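Local coordinates for protein alpha-1,6-mannanase (Bacteroides thetaiotaomicron, PDB 4V1S) that probably hydrolyses internal alpha-1,6-mannosidic linkages in alpha-mannan, as a family GH76 glycoside hydrolase of a gut symbiont that uses polysaccharides, at residues Tyr47-Lys51 with Leu97-Trp102; Ser175-Glu179 with Ala227-Ile231; Ala308-Tyr314 with Glu359-Thr363. Where two conformers were deposited one is given. Residue numbers count along the deposited sequence, not the author numbering.

Contact 1 of 3, residues Tyr47-Lys51 with Leu97-Trp102; sequences YTWCK and LSKSEW
Residues Tyr47-Lys51 form a regular turn of helix 46-61, closed by the bond from Lys51 N to Tyr47 O at 3.0 Å. Leu97-Trp102 instead carries the chain from helix 81-97 into helix 99-114: Ser98 is extended (phi/psi -157/109) and Lys99 begins the next helix. The backbones stay well apart, with CA-CA distances of 8.7 Å for Tyr47-Leu97 and 11.1 Å for Lys51-Glu101, so side chains bridge the gap. Ser98 is the N-cap, its OG (chi1 t) accepting from Glu101 N at 3.0 Å.

Tyr47, with chi1 t, reaches straight across and brings its hydroxyl between two partners on the new helix. Its OH donates to Glu101 OE1 at 2.5 Å and accepts from Trp102 NE1 at 2.8 Å. The Tyr47 ring and the five-membered ring of Trp102 meet rim to rim, planes at 81° and centroids 5.9 Å apart, while Tyr47 CE1 packs on Leu97 CB at 3.8 Å. Lys51 lies one turn on; its aliphatic part rests by the indole edge (CG to Trp102 CZ2, 4.1 Å) and its NZ makes a long salt bridge to Glu101 OE2 at 3.7 Å.

Met385 of helix 374-394 touches both Tyr47 and Trp102, which places the polar cluster at the edge of apolar packing. The arrangement is a surface contact made at a serine-capped helix start, consistent with helices 46-61 and 99-114 being neighbouring outer helices of the (alpha/alpha)6 barrel of family GH76, with inner helices 81-97 and 374-394 behind them.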
loop_
_atom_site.group_PDB
_atom_site.type_symbol
_atom_site.label_atom_id
_atom_site.label_comp_id
_atom_site.label_asym_id
_atom_site.label_seq_id
_atom_site.Cartn_x
_atom_site.Cartn_y
_atom_site.Cartn_z
ATOM N N TYR A 47 -13.235 14.889 1.127
ATOM C CA TYR A 47 -13.090 14.953 -0.318
ATOM C C TYR A 47 -12.358 16.218 -0.768
ATOM O O TYR A 47 -11.427 16.162 -1.595
ATOM C CB TYR A 47 -14.472 14.898 -0.944
ATOM C CG TYR A 47 -14.528 14.613 -2.440
ATOM C CD1 TYR A 47 -14.026 13.426 -2.969
ATOM C CD2 TYR A 47 -15.137 15.489 -3.307
ATOM C CE1 TYR A 47 -14.112 13.145 -4.314
ATOM C CE2 TYR A 47 -15.220 15.234 -4.663
ATOM C CZ TYR A 47 -14.714 14.046 -5.161
ATOM O OH TYR A 47 -14.829 13.768 -6.505
ATOM N N THR A 48 -12.758 17.357 -0.206
ATOM C CA THR A 48 -12.028 18.605 -0.446
ATOM C C THR A 48 -10.580 18.536 0.037
ATOM O O THR A 48 -9.679 18.965 -0.641
ATOM C CB THR A 48 -12.755 19.815 0.179
ATOM O OG1 THR A 48 -13.988 19.967 -0.541
ATOM C CG2 THR A 48 -11.953 21.063 0.050
ATOM N N TRP A 49 -10.363 17.947 1.203
ATOM C CA TRP A 49 -9.013 17.809 1.702
ATOM C C TRP A 49 -8.167 17.033 0.718
ATOM O O TRP A 49 -7.027 17.379 0.496
ATOM C CB TRP A 49 -8.978 17.093 3.054
ATOM C CG TRP A 49 -9.628 17.829 4.172
ATOM C CD1 TRP A 49 -10.192 19.062 4.127
ATOM C CD2 TRP A 49 -9.785 17.352 5.509
ATOM N NE1 TRP A 49 -10.706 19.386 5.370
ATOM C CE2 TRP A 49 -10.460 18.354 6.236
ATOM C CE3 TRP A 49 -9.395 16.184 6.171
ATOM C CZ2 TRP A 49 -10.759 18.217 7.605
ATOM C CZ3 TRP A 49 -9.708 16.042 7.523
ATOM C CH2 TRP A 49 -10.386 17.055 8.218
ATOM N N CYS A 50 -8.757 16.005 0.115
ATOM C CA CYS A 50 -8.025 15.211 -0.869
ATOM C C CYS A 50 -7.672 16.058 -2.069
ATOM O O CYS A 50 -6.520 16.108 -2.470
ATOM C CB CYS A 50 -8.834 14.004 -1.305
ATOM S SG CYS A 50 -8.008 12.977 -2.542
ATOM N N LYS A 51 -8.650 16.761 -2.630
ATOM C CA LYS A 51 -8.393 17.621 -3.794
ATOM C C LYS A 51 -7.355 18.707 -3.474
ATOM O O LYS A 51 -6.505 19.025 -4.274
ATOM C CB LYS A 51 -9.704 18.204 -4.333
ATOM C CG LYS A 51 -10.579 17.116 -4.959
ATOM C CD LYS A 51 -12.032 17.519 -5.111
ATOM C CE LYS A 51 -12.142 18.998 -5.419
ATOM N NZ LYS A 51 -11.621 19.294 -6.769
ATOM N N LEU A 97 -16.444 7.695 -5.498
ATOM C CA LEU A 97 -17.102 8.983 -5.229
ATOM C C LEU A 97 -17.712 9.613 -6.472
ATOM O O LEU A 97 -18.862 10.108 -6.438
ATOM C CB LEU A 97 -16.095 9.956 -4.618
ATOM C CG LEU A 97 -15.626 9.852 -3.151
ATOM C CD1 LEU A 97 -16.793 9.979 -2.184
ATOM C CD2 LEU A 97 -14.815 8.614 -2.841
ATOM N N SER A 98 -16.950 9.590 -7.570
ATOM C CA SER A 98 -17.402 10.119 -8.862
ATOM C C SER A 98 -16.643 9.491 -10.017
ATOM O O SER A 98 -15.463 9.764 -10.228
ATOM C CB SER A 98 -17.237 11.631 -8.936
ATOM O OG SER A 98 -17.594 12.089 -10.244
ATOM N N LYS A 99 -17.315 8.650 -10.786
ATOM C CA LYS A 99 -16.632 8.016 -11.924
ATOM C C LYS A 99 -16.165 9.102 -12.895
ATOM O O LYS A 99 -15.059 9.060 -13.420
ATOM C CB LYS A 99 -17.534 6.981 -12.619
ATOM C CG LYS A 99 -16.825 6.183 -13.698
ATOM C CD LYS A 99 -17.522 4.854 -14.059
ATOM C CE LYS A 99 -16.941 3.613 -13.351
ATOM N NZ LYS A 99 -17.518 2.342 -13.911
ATOM N N SER A 100 -17.035 10.068 -13.159
ATOM C CA SER A 100 -16.733 11.091 -14.160
ATOM C C SER A 100 -15.596 12.021 -13.732
ATOM O O SER A 100 -14.805 12.443 -14.572
ATOM C CB SER A 100 -18.004 11.866 -14.552
ATOM O OG SER A 100 -18.660 12.421 -13.424
ATOM N N GLU A 101 -15.494 12.335 -12.440
ATOM C CA GLU A 101 -14.406 13.197 -11.966
ATOM C C GLU A 101 -13.044 12.504 -12.008
ATOM O O GLU A 101 -12.047 13.189 -12.111
ATOM C CB GLU A 101 -14.648 13.732 -10.545
ATOM C CG GLU A 101 -13.818 14.992 -10.238
ATOM C CD GLU A 101 -14.162 15.703 -8.925
ATOM O OE1 GLU A 101 -15.253 15.459 -8.361
ATOM O OE2 GLU A 101 -13.336 16.527 -8.458
ATOM N N TRP A 102 -13.006 11.178 -11.870
ATOM C CA TRP A 102 -11.741 10.471 -11.614
ATOM C C TRP A 102 -11.278 9.493 -12.671
ATOM O O TRP A 102 -10.145 9.059 -12.614
ATOM C CB TRP A 102 -11.765 9.794 -10.227
ATOM C CG TRP A 102 -11.888 10.843 -9.184
ATOM C CD1 TRP A 102 -13.018 11.182 -8.522
ATOM C CD2 TRP A 102 -10.884 11.775 -8.770
ATOM N NE1 TRP A 102 -12.787 12.226 -7.689
ATOM C CE2 TRP A 102 -11.493 12.640 -7.832
ATOM C CE3 TRP A 102 -9.530 11.964 -9.099
ATOM C CZ2 TRP A 102 -10.802 13.681 -7.200
ATOM C CZ3 TRP A 102 -8.835 12.999 -8.482
ATOM C CH2 TRP A 102 -9.480 13.842 -7.520
#

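Contact 2 of 3, residues Ser175-Glu179 with Ala227-Ile231; sequences SLSGE and AAIRI
Leu176, near the end of helix 162-177, lays its CD2 methyl against Ala227 CB (4.1 Å) and Ile231 CD1 (3.9 Å), two residues one turn apart on helix 222-239. Its CA-CB bond points sideways, but the m,t rotamer (chi1 -74°, chi2 165°) swings the branched end to them. Ala227-Ile231 is regular helix, with Ile231 N bonded to Ala227 O at 2.9 Å. Opposite it the first helix is running out: Gly178 N reaches Ser175 O at 3.0 Å, Glu179 N reaches Leu176 O at 3.2 Å, and by Glu179 the backbone is extended (phi/psi -88/133). The CA atoms of Leu176 and Ala227, and those of Glu179 and Ile231, are each 8.4 Å apart.

The extended backbone at Glu179 directs its side chain at the other helix. With chi1 and chi2 both t, its carboxylate meets the NE/NH2 edge of the Arg230 guanidinium side-on, in its plane: NE to OE2 and NH2 to OE1 are both 2.8 Å and nearly straight, a bidentate salt bridge. Arg230 gets there with chi1 and chi2 t, chi3 p. Glu179 OE2 lies 3.8 Å from Ile231 CG1, so the ion pair flanks the apolar patch.

Helix 202-219 touches Leu176 through Thr208 and Ile231 through Ser205, while Ile187 covers both Glu179 and Ile231. The C-terminal part of helix 162-177, with Glu179 beyond it, thus meets the adjacent outer helix of the (alpha/alpha)6 barrel.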
loop_
_atom_site.group_PDB
_atom_site.type_symbol
_atom_site.label_atom_id
_atom_site.label_comp_id
_atom_site.label_asym_id
_atom_site.label_seq_id
_atom_site.Cartn_x
_atom_site.Cartn_y
_atom_site.Cartn_z
ATOM N N SER A 175 5.884 -10.654 -9.143
ATOM C CA SER A 175 6.106 -10.887 -7.694
ATOM C C SER A 175 6.235 -12.399 -7.412
ATOM O O SER A 175 7.080 -12.844 -6.620
ATOM C CB SER A 175 4.983 -10.287 -6.861
ATOM O OG SER A 175 4.916 -8.884 -6.991
ATOM N N LEU A 176 5.360 -13.189 -8.035
ATOM C CA LEU A 176 5.385 -14.633 -7.779
ATOM C C LEU A 176 6.641 -15.320 -8.331
ATOM O O LEU A 176 7.040 -16.401 -7.831
ATOM C CB LEU A 176 4.129 -15.313 -8.341
ATOM C CG LEU A 176 2.861 -15.066 -7.543
ATOM C CD1 LEU A 176 1.640 -15.460 -8.368
ATOM C CD2 LEU A 176 2.839 -15.775 -6.190
ATOM N N SER A 177 7.306 -14.674 -9.299
ATOM C CA SER A 177 8.529 -15.234 -9.851
ATOM C C SER A 177 9.671 -15.045 -8.830
ATOM O O SER A 177 10.739 -15.648 -8.979
ATOM C CB SER A 177 8.927 -14.594 -11.186
ATOM O OG SER A 177 9.472 -13.272 -11.047
ATOM N N GLY A 178 9.455 -14.224 -7.790
ATOM C CA GLY A 178 10.493 -14.052 -6.754
ATOM C C GLY A 178 10.407 -15.089 -5.639
ATOM O O GLY A 178 11.210 -15.070 -4.719
ATOM N N GLU A 179 9.428 -15.961 -5.712
ATOM C CA GLU A 179 9.246 -17.068 -4.761
ATOM C C GLU A 179 10.028 -18.293 -5.237
ATOM O O GLU A 179 9.948 -18.704 -6.399
ATOM C CB GLU A 179 7.767 -17.485 -4.654
ATOM C CG GLU A 179 7.490 -18.462 -3.523
ATOM C CD GLU A 179 6.102 -19.076 -3.513
ATOM O OE1 GLU A 179 5.275 -18.756 -4.402
ATOM O OE2 GLU A 179 5.825 -19.875 -2.581
ATOM N N ALA A 227 -1.439 -20.100 -3.719
ATOM C CA ALA A 227 -0.224 -19.321 -3.553
ATOM C C ALA A 227 -0.276 -18.514 -2.250
ATOM O O ALA A 227 0.687 -18.512 -1.508
ATOM C CB ALA A 227 0.009 -18.417 -4.749
ATOM N N ALA A 228 -1.400 -17.846 -1.978
ATOM C CA ALA A 228 -1.538 -17.070 -0.758
ATOM C C ALA A 228 -1.328 -17.954 0.478
ATOM O O ALA A 228 -0.625 -17.576 1.427
ATOM C CB ALA A 228 -2.889 -16.377 -0.698
ATOM N N ILE A 229 -1.912 -19.143 0.458
ATOM C CA ILE A 229 -1.808 -20.079 1.593
ATOM C C ILE A 229 -0.375 -20.540 1.791
ATOM O O ILE A 229 0.135 -20.559 2.910
ATOM C CB ILE A 229 -2.764 -21.277 1.399
ATOM C CG1 ILE A 229 -4.222 -20.804 1.535
ATOM C CG2 ILE A 229 -2.478 -22.383 2.405
ATOM C CD1 ILE A 229 -5.255 -21.830 1.085
ATOM N N ARG A 230 0.279 -20.900 0.690
ATOM C CA ARG A 230 1.645 -21.363 0.729
ATOM C C ARG A 230 2.590 -20.282 1.268
ATOM O O ARG A 230 3.413 -20.540 2.153
ATOM C CB ARG A 230 2.066 -21.819 -0.677
ATOM C CG ARG A 230 3.479 -22.321 -0.784
ATOM C CD ARG A 230 3.816 -22.748 -2.211
ATOM N NE ARG A 230 3.760 -21.622 -3.145
ATOM C CZ ARG A 230 2.876 -21.431 -4.123
ATOM N NH1 ARG A 230 1.903 -22.304 -4.380
ATOM N NH2 ARG A 230 2.976 -20.336 -4.880
ATOM N N ILE A 231 2.494 -19.078 0.696
ATOM C CA ILE A 231 3.329 -17.975 1.134
ATOM C C ILE A 231 3.010 -17.610 2.590
ATOM O O ILE A 231 3.913 -17.358 3.387
ATOM C CB ILE A 231 3.148 -16.765 0.204
ATOM C CG1 ILE A 231 3.692 -17.102 -1.202
ATOM C CG2 ILE A 231 3.822 -15.535 0.792
ATOM C CD1 ILE A 231 3.172 -16.167 -2.275
#

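Contact 3 of 3, residues Ala308-Tyr314 with Glu359-Thr363; sequences ALNDPGY and EHWGT
Gly313 sets its CA over the five-membered ring of Trp361, 3.3 Å from the centroid and 12° off the normal: a CH-pi contact so close that a CB here would clash with Trp361 NE1. The two segments run antiparallel, extended only in part, with CA-CA distances of 4.0 Å for both Asn310-Gly362 and Pro312-His360; the latter, a single beta bridge, is a non-hydrogen-bonded pair. The flanking bonds are Trp361 N to Asp311 O (3.0 Å) and Gly313 N to Glu359 O (2.9 Å), followed by a weak Leu309 N to Trp361 O (3.4 Å).

Asn310, centre of an inverse gamma turn, accepts at OD1 from His360 NE2 (2.9 Å); the imidazole (chi1 t) lays one face against Asp311 C. Leu309 CD1 meets the Trp361 edge at CE3 (3.9 Å). Pro312 occupies the N-cap position of helix 313-330. Tyr314 (chi1 p) donates from OH to Glu359 OE2 at 2.6 Å, and water 1 joins Tyr314 N (3.0 Å) to Glu359 O (2.8 Å).

Trp361 is buried against helices 313-330, 334-350 and 374-394, and Arg375 makes a cation-pi contact with Tyr314. The contact joins two loops leading from outer to inner helices at one end of the (alpha/alpha)6 barrel.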
loop_
_atom_site.group_PDB
_atom_site.type_symbol
_atom_site.label_atom_id
_atom_site.label_comp_id
_atom_site.label_asym_id
_atom_site.label_seq_id
_atom_site.Cartn_x
_atom_site.Cartn_y
_atom_site.Cartn_z
ATOM N N ALA A 308 -2.605 9.910 16.606
ATOM C CA ALA A 308 -1.281 9.803 16.004
ATOM C C ALA A 308 -0.846 8.370 15.785
ATOM O O ALA A 308 -1.110 7.470 16.612
ATOM C CB ALA A 308 -0.225 10.488 16.877
ATOM N N LEU A 309 -0.176 8.163 14.660
ATOM C CA LEU A 309 0.399 6.862 14.312
ATOM C C LEU A 309 1.923 6.975 14.249
ATOM O O LEU A 309 2.475 7.718 13.445
ATOM C CB LEU A 309 -0.165 6.360 12.984
ATOM C CG LEU A 309 -1.577 5.777 13.084
ATOM C CD1 LEU A 309 -2.304 5.819 11.748
ATOM C CD2 LEU A 309 -1.529 4.339 13.633
ATOM N N ASN A 310 2.591 6.244 15.129
ATOM C CA ASN A 310 4.016 6.434 15.373
ATOM C C ASN A 310 4.910 5.602 14.438
ATOM O O ASN A 310 5.706 4.763 14.870
ATOM C CB ASN A 310 4.326 6.099 16.831
ATOM C CG ASN A 310 5.655 6.640 17.292
ATOM O OD1 ASN A 310 6.221 7.546 16.697
ATOM N ND2 ASN A 310 6.135 6.117 18.406
ATOM N N ASP A 311 4.797 5.890 13.141
ATOM C CA ASP A 311 5.616 5.257 12.122
ATOM C C ASP A 311 5.602 6.191 10.907
ATOM O O ASP A 311 4.811 7.151 10.834
ATOM C CB ASP A 311 5.035 3.879 11.751
ATOM C CG ASP A 311 6.070 2.718 11.771
ATOM O OD1 ASP A 311 7.157 2.831 12.412
ATOM O OD2 ASP A 311 5.737 1.650 11.173
ATOM N N PRO A 312 6.429 5.878 9.904
ATOM C CA PRO A 312 6.312 6.601 8.633
ATOM C C PRO A 312 4.906 6.470 8.073
ATOM O O PRO A 312 4.300 5.380 8.150
ATOM C CB PRO A 312 7.326 5.891 7.719
ATOM C CG PRO A 312 8.336 5.296 8.681
ATOM C CD PRO A 312 7.509 4.873 9.860
ATOM N N GLY A 313 4.374 7.561 7.530
ATOM C CA GLY A 313 3.028 7.512 6.955
ATOM C C GLY A 313 2.847 6.499 5.848
ATOM O O GLY A 313 1.828 5.833 5.788
ATOM N N TYR A 314 3.859 6.385 4.995
ATOM C CA TYR A 314 3.852 5.446 3.907
ATOM C C TYR A 314 3.882 3.986 4.369
ATOM O O TYR A 314 3.738 3.087 3.530
ATOM C CB TYR A 314 4.957 5.729 2.877
ATOM C CG TYR A 314 6.335 5.860 3.456
ATOM C CD1 TYR A 314 7.009 4.760 3.978
ATOM C CD2 TYR A 314 6.930 7.083 3.570
ATOM C CE1 TYR A 314 8.261 4.885 4.548
ATOM C CE2 TYR A 314 8.204 7.211 4.110
ATOM C CZ TYR A 314 8.859 6.102 4.595
ATOM O OH TYR A 314 10.097 6.205 5.172
ATOM N N GLU A 359 7.280 13.053 6.759
ATOM C CA GLU A 359 7.516 11.632 6.568
ATOM C C GLU A 359 6.817 10.759 7.624
ATOM O O GLU A 359 6.209 9.728 7.281
ATOM C CB GLU A 359 9.005 11.352 6.612
ATOM C CG GLU A 359 9.376 9.895 6.487
ATOM C CD GLU A 359 10.830 9.660 6.127
ATOM O OE1 GLU A 359 11.676 10.580 6.255
ATOM O OE2 GLU A 359 11.161 8.523 5.746
ATOM N N HIS A 360 6.873 11.207 8.876
ATOM C CA HIS A 360 6.426 10.401 10.025
ATOM C C HIS A 360 5.101 10.960 10.573
ATOM O O HIS A 360 4.859 12.173 10.523
ATOM C CB HIS A 360 7.550 10.403 11.069
ATOM C CG HIS A 360 7.427 9.357 12.141
ATOM N ND1 HIS A 360 8.092 8.145 12.098
ATOM C CD2 HIS A 360 6.764 9.379 13.322
ATOM C CE1 HIS A 360 7.823 7.467 13.197
ATOM N NE2 HIS A 360 7.018 8.200 13.952
ATOM N N TRP A 361 4.220 10.072 11.053
ATOM C CA TRP A 361 2.895 10.478 11.510
ATOM C C TRP A 361 2.737 10.584 13.027
ATOM O O TRP A 361 1.640 10.815 13.526
ATOM C CB TRP A 361 1.840 9.532 10.949
ATOM C CG TRP A 361 1.489 9.729 9.493
ATOM C CD1 TRP A 361 2.034 10.610 8.600
ATOM C CD2 TRP A 361 0.517 8.979 8.773
ATOM N NE1 TRP A 361 1.424 10.485 7.372
ATOM C CE2 TRP A 361 0.496 9.471 7.447
ATOM C CE3 TRP A 361 -0.329 7.918 9.115
ATOM C CZ2 TRP A 361 -0.342 8.934 6.469
ATOM C CZ3 TRP A 361 -1.164 7.374 8.143
ATOM C CH2 TRP A 361 -1.172 7.904 6.818
ATOM N N GLY A 362 3.841 10.481 13.753
ATOM C CA GLY A 362 3.785 10.377 15.213
ATOM C C GLY A 362 3.631 11.678 15.977
ATOM O O GLY A 362 3.112 11.679 17.090
ATOM N N THR A 363 4.105 12.792 15.402
ATOM C CA THR A 363 4.224 14.042 16.160
ATOM C C THR A 363 3.707 15.239 15.350
ATOM O O THR A 363 3.984 15.346 14.154
ATOM C CB THR A 363 5.676 14.273 16.605
ATOM O OG1 THR A 363 6.513 14.407 15.473
ATOM C CG2 THR A 363 6.198 13.122 17.393
HETATM O O HOH W 1 4.882 9.200 4.835
#

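How the contacts relate
The three contacts follow one another along the chain, each closing before the next opens. Contacts 1 and 2 lie on opposite sides of the chain's centre, as do contacts 2 and 3, with centres 35 Å and 30 Å apart; contacts 1 and 3 are closer, at 25 Å between centres and about 12 Å between nearest atoms. None touches another. Helix 374-394 links contacts 1 and 3, packing Met385 on the first and Phe376, Val379 and Met383 on the other, so the last helix bridges early and late parts of the sequence. Contact 2 instead adjoins helix 202-219. Contacts 1 and 2 thus join neighbouring outer helices of the (alpha/alpha)6 barrel, and contact 3 two loops leading into inner helices.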